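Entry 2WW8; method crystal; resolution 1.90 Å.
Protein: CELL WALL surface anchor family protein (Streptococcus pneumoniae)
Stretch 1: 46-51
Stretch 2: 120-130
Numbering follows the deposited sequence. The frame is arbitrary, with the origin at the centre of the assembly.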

ATOM      1  N   ALA A  46     -34.280   2.342  21.958  1.00 51.78           N
ATOM      2  CA  ALA A  46     -34.231   3.720  21.368  1.00 50.73           C
ATOM      3  C   ALA A  46     -34.046   3.630  19.842  1.00 48.11           C
ATOM      4  O   ALA A  46     -33.787   4.647  19.200  1.00 50.56           O
ATOM      5  CB  ALA A  46     -33.110   4.602  22.048  1.00 51.13           C
ATOM      6  N   ILE A  47     -34.189   2.453  19.239  1.00 42.97           N
ATOM      7  CA  ILE A  47     -33.824   2.366  17.831  1.00 37.71           C
ATOM      8  C   ILE A  47     -34.755   1.519  16.935  1.00 34.32           C
ATOM      9  O   ILE A  47     -34.589   1.482  15.711  1.00 34.00           O
ATOM     10  CB  ILE A  47     -32.294   2.110  17.747  1.00 37.82           C
ATOM     11  CG1 ILE A  47     -31.776   2.006  16.310  1.00 37.56           C
ATOM     12  CG2 ILE A  47     -31.841   1.055  18.784  1.00 37.85           C
ATOM     13  CD1 ILE A  47     -30.547   1.149  16.184  1.00 36.09           C
ATOM     14  N   GLY A  48     -35.766   0.873  17.515  1.00 29.81           N
ATOM     15  CA  GLY A  48     -36.832   0.242  16.730  1.00 24.66           C
ATOM     16  C   GLY A  48     -37.624   1.190  15.840  1.00 20.96           C
ATOM     17  O   GLY A  48     -37.696   2.382  16.124  1.00 20.29           O
ATOM     18  N   LYS A  49     -38.203   0.682  14.754  1.00 18.04           N
ATOM     19  CA  LYS A  49     -38.995   1.483  13.818  1.00 16.58           C
ATOM     20  C   LYS A  49     -40.001   0.667  13.007  1.00 16.80           C
ATOM     21  O   LYS A  49     -39.666  -0.412  12.518  1.00 17.70           O
ATOM     22  CB  LYS A  49     -38.124   2.277  12.853  1.00 15.90           C
ATOM     23  CG  LYS A  49     -38.945   3.089  11.862  1.00 13.21           C
ATOM     24  CD  LYS A  49     -38.056   3.694  10.816  1.00 10.69           C
ATOM     25  CE  LYS A  49     -38.787   4.634   9.907  1.00 13.78           C
ATOM     26  NZ  LYS A  49     -37.832   5.568   9.241  1.00 13.93           N
ATOM     27  N   VAL A  50     -41.222   1.180  12.860  1.00 15.51           N
ATOM     28  CA  VAL A  50     -42.249   0.547  12.024  1.00 14.78           C
ATOM     29  C   VAL A  50     -43.095   1.603  11.311  1.00 14.16           C
ATOM     30  O   VAL A  50     -43.351   2.669  11.867  1.00 14.39           O
ATOM     31  CB  VAL A  50     -43.102  -0.471  12.816  1.00 14.84           C
ATOM     32  CG1 VAL A  50     -43.983   0.219  13.864  1.00 14.17           C
ATOM     33  CG2 VAL A  50     -43.914  -1.341  11.861  1.00 13.82           C
ATOM     34  N   VAL A  51     -43.493   1.329  10.076  1.00 13.05           N
ATOM     35  CA  VAL A  51     -44.231   2.298   9.271  1.00 13.44           C
ATOM     36  C   VAL A  51     -45.515   1.608   8.751  1.00 14.12           C
ATOM     37  O   VAL A  51     -45.469   0.429   8.377  1.00 13.52           O
ATOM     38  CB  VAL A  51     -43.321   2.860   8.126  1.00 13.78           C
ATOM     39  CG1 VAL A  51     -44.100   3.667   7.076  1.00 12.20           C
ATOM     40  CG2 VAL A  51     -42.123   3.659   8.683  1.00 12.66           C
ATOM     41  N   GLU A 120     -42.543  -6.776  18.048  1.00 25.07           N
ATOM     42  CA  GLU A 120     -41.334  -6.987  18.853  1.00 25.42           C
ATOM     43  C   GLU A 120     -40.117  -6.192  18.338  1.00 23.59           C
ATOM     44  O   GLU A 120     -39.786  -6.227  17.142  1.00 23.04           O
ATOM     45  CB  GLU A 120     -41.023  -8.480  19.036  1.00 26.20           C
ATOM     46  CG  GLU A 120     -40.994  -9.303  17.747  1.00 31.96           C
ATOM     47  CD  GLU A 120     -39.889 -10.360  17.754  1.00 39.21           C
ATOM     48  OE1 GLU A 120     -39.612 -10.889  18.856  1.00 41.14           O
ATOM     49  OE2 GLU A 120     -39.296 -10.661  16.683  1.00 41.16           O
ATOM     50  N   VAL A 121     -39.504  -5.440  19.250  1.00 21.61           N
ATOM     51  CA  VAL A 121     -38.209  -4.788  19.024  1.00 19.96           C
ATOM     52  C   VAL A 121     -37.134  -5.482  19.879  1.00 19.25           C
ATOM     53  O   VAL A 121     -37.218  -5.502  21.120  1.00 17.66           O
ATOM     54  CB  VAL A 121     -38.238  -3.254  19.237  1.00 19.76           C
ATOM     55  CG1 VAL A 121     -36.892  -2.637  18.906  1.00 19.90           C
ATOM     56  CG2 VAL A 121     -39.284  -2.614  18.352  1.00 18.84           C
ATOM     57  N   GLU A 122     -36.151  -6.071  19.192  1.00 18.38           N
ATOM     58  CA  GLU A 122     -35.035  -6.777  19.826  1.00 17.91           C
ATOM     59  C   GLU A 122     -34.060  -5.814  20.506  1.00 16.90           C
ATOM     60  O   GLU A 122     -34.041  -4.623  20.181  1.00 15.65           O
ATOM     61  CB  GLU A 122     -34.253  -7.566  18.780  1.00 18.44           C
ATOM     62  CG  GLU A 122     -35.022  -8.574  17.957  1.00 20.80           C
ATOM     63  CD  GLU A 122     -35.047  -9.921  18.622  1.00 24.34           C
ATOM     64  OE1 GLU A 122     -33.996 -10.600  18.673  1.00 23.77           O
ATOM     65  OE2 GLU A 122     -36.144 -10.288  19.091  1.00 29.02           O
ATOM     66  N   LYS A 123     -33.241  -6.340  21.418  1.00 16.83           N
ATOM     67  CA  LYS A 123     -32.173  -5.555  22.046  1.00 17.27           C
ATOM     68  C   LYS A 123     -31.271  -4.741  21.100  1.00 16.85           C
ATOM     69  O   LYS A 123     -30.798  -3.684  21.514  1.00 16.49           O
ATOM     70  CB  LYS A 123     -31.328  -6.416  22.990  1.00 17.55           C
ATOM     71  CG  LYS A 123     -32.176  -7.288  23.878  1.00 18.52           C
ATOM     72  CD  LYS A 123     -31.444  -7.656  25.150  1.00 19.68           C
ATOM     73  CE  LYS A 123     -32.468  -8.277  26.085  1.00 20.94           C
ATOM     74  NZ  LYS A 123     -31.974  -9.549  26.674  1.00 20.74           N
ATOM     75  N   ASN A 124     -31.050  -5.228  19.872  1.00 15.90           N
ATOM     76  CA  ASN A 124     -30.340  -4.516  18.792  1.00 15.13           C
ATOM     77  C   ASN A 124     -31.147  -3.613  17.839  1.00 14.88           C
ATOM     78  O   ASN A 124     -30.623  -3.155  16.817  1.00 13.10           O
ATOM     79  CB  ASN A 124     -29.553  -5.530  17.948  1.00 15.44           C
ATOM     80  CG  ASN A 124     -30.448  -6.433  17.113  1.00 15.84           C
ATOM     81  OD1 ASN A 124     -31.670  -6.328  17.154  1.00 13.29           O
ATOM     82  ND2 ASN A 124     -29.840  -7.333  16.350  1.00 16.00           N
ATOM     83  N   GLY A 125     -32.426  -3.383  18.162  1.00 15.28           N
ATOM     84  CA  GLY A 125     -33.324  -2.538  17.369  1.00 15.95           C
ATOM     85  C   GLY A 125     -33.993  -3.162  16.154  1.00 16.08           C
ATOM     86  O   GLY A 125     -34.572  -2.477  15.313  1.00 16.60           O
ATOM     87  N   ARG A 126     -33.913  -4.480  16.061  1.00 16.06           N
ATOM     88  CA  ARG A 126     -34.547  -5.231  14.991  1.00 16.50           C
ATOM     89  C   ARG A 126     -36.060  -5.265  15.239  1.00 16.86           C
ATOM     90  O   ARG A 126     -36.536  -5.793  16.256  1.00 16.03           O
ATOM     91  CB  ARG A 126     -33.996  -6.645  15.038  1.00 16.06           C
ATOM     92  CG  ARG A 126     -34.844  -7.695  14.412  1.00 19.54           C
ATOM     93  CD  ARG A 126     -34.293  -7.968  13.054  1.00 25.02           C
ATOM     94  NE  ARG A 126     -34.296  -9.407  12.863  1.00 30.32           N
ATOM     95  CZ  ARG A 126     -33.363 -10.244  13.315  1.00 33.63           C
ATOM     96  NH1 ARG A 126     -32.297  -9.825  13.995  1.00 32.32           N
ATOM     97  NH2 ARG A 126     -33.511 -11.541  13.063  1.00 36.65           N
ATOM     98  N   THR A 127     -36.802  -4.704  14.291  1.00 16.94           N
ATOM     99  CA  THR A 127     -38.252  -4.547  14.432  1.00 17.13           C
ATOM    100  C   THR A 127     -39.019  -5.558  13.588  1.00 18.22           C
ATOM    101  O   THR A 127     -38.911  -5.565  12.356  1.00 17.14           O
ATOM    102  CB  THR A 127     -38.683  -3.136  13.990  1.00 16.90           C
ATOM    103  OG1 THR A 127     -38.049  -2.167  14.832  1.00 14.24           O
ATOM    104  CG2 THR A 127     -40.213  -2.987  14.064  1.00 17.52           C
ATOM    105  N   THR A 128     -39.816  -6.385  14.255  1.00 19.79           N
ATOM    106  CA  THR A 128     -40.610  -7.401  13.558  1.00 22.22           C
ATOM    107  C   THR A 128     -42.113  -7.239  13.832  1.00 23.56           C
ATOM    108  O   THR A 128     -42.521  -7.034  14.980  1.00 23.46           O
ATOM    109  CB  THR A 128     -40.142  -8.810  13.990  1.00 22.20           C
ATOM    110  OG1 THR A 128     -38.714  -8.876  13.882  1.00 23.24           O
ATOM    111  CG2 THR A 128     -40.781  -9.917  13.161  1.00 22.66           C
ATOM    112  N   VAL A 129     -42.938  -7.329  12.794  1.00 24.80           N
ATOM    113  CA  VAL A 129     -44.385  -7.346  13.006  1.00 27.09           C
ATOM    114  C   VAL A 129     -44.846  -8.802  12.937  1.00 28.48           C
ATOM    115  O   VAL A 129     -44.832  -9.364  11.848  1.00 28.93           O
ATOM    116  CB  VAL A 129     -45.098  -6.466  11.958  1.00 26.98           C
ATOM    117  CG1 VAL A 129     -46.600  -6.386  12.240  1.00 28.08           C
ATOM    118  CG2 VAL A 129     -44.479  -5.067  11.936  1.00 26.66           C
ATOM    119  N   GLN A 130     -45.223  -9.410  14.068  1.00 30.10           N
ATOM    120  CA  GLN A 130     -45.355 -10.876  14.174  1.00 31.79           C
ATOM    121  C   GLN A 130     -46.398 -11.484  13.236  1.00 32.11           C
ATOM    122  O   GLN A 130     -47.472 -10.913  13.056  1.00 32.17           O
ATOM    123  CB  GLN A 130     -45.596 -11.330  15.626  1.00 32.37           C
ATOM    124  CG  GLN A 130     -44.364 -11.249  16.548  1.00 35.87           C
ATOM    125  CD  GLN A 130     -43.274 -12.279  16.204  1.00 40.88           C
ATOM    126  OE1 GLN A 130     -42.368 -12.021  15.393  1.00 41.00           O
ATOM    127  NE2 GLN A 130     -43.359 -13.455  16.827  1.00 41.10           N
TER

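The contact is a small one of strand 48-51 and the residue before it with a β-hairpin, in which two glycines allow close backbone approach and one hydrogen bond, from a main-chain amide to a threonine hydroxyl, links the two stretches. It buries 281 Å² in total, counting both sides. Strands 48-51 and 127-129 run in roughly the same direction, inclined by 39°, and their axes come within 6.9 Å.

The hairpin is closed by a type I turn from Glu122 to Gly125, with Gly125 N donating to Glu122 O at 2.9 Å. The side chain of Asn124 reinforces this end of the hairpin, its OD1 accepting from Arg126 N at 3.1 Å. Gly125 has a positive phi of 82°, which favours glycine, and its CA lies 4.5 Å from that of Gly48. A CB on Gly125 would point toward the first stretch and sit tightly, 3.1 Å from Ile47 CG2.

At Gly48 the fit is closer still. Its CA lies 3.6 Å from Val121 CG1 and 3.3 Å from Thr127 OG1, and a CB in ideal position would clash with Val121 CG1 at 2.7 Å. The bare backbone therefore leaves room for the valine methyl.

Thr127 is the polar centre of the contact. Its CA-to-CB bond points toward the first stretch, and with chi1 in the m rotamer OG1 accepts a hydrogen bond from Lys49 N (2.9 Å, N-H...acceptor angle 160°). The side chain of Lys49 plays no part in this bond; its CA-to-CB bond points away from the hairpin.

Farther along the strand the contact becomes apolar. The CA-to-CB bond of Val50 points toward the hairpin; Val50 CB lies 4.0 Å from Thr127 CG2 and Val50 CG2 lies 3.8 Å from Val129 CG2. Thr127 thus contributes both a hydroxyl and a methyl to the contact.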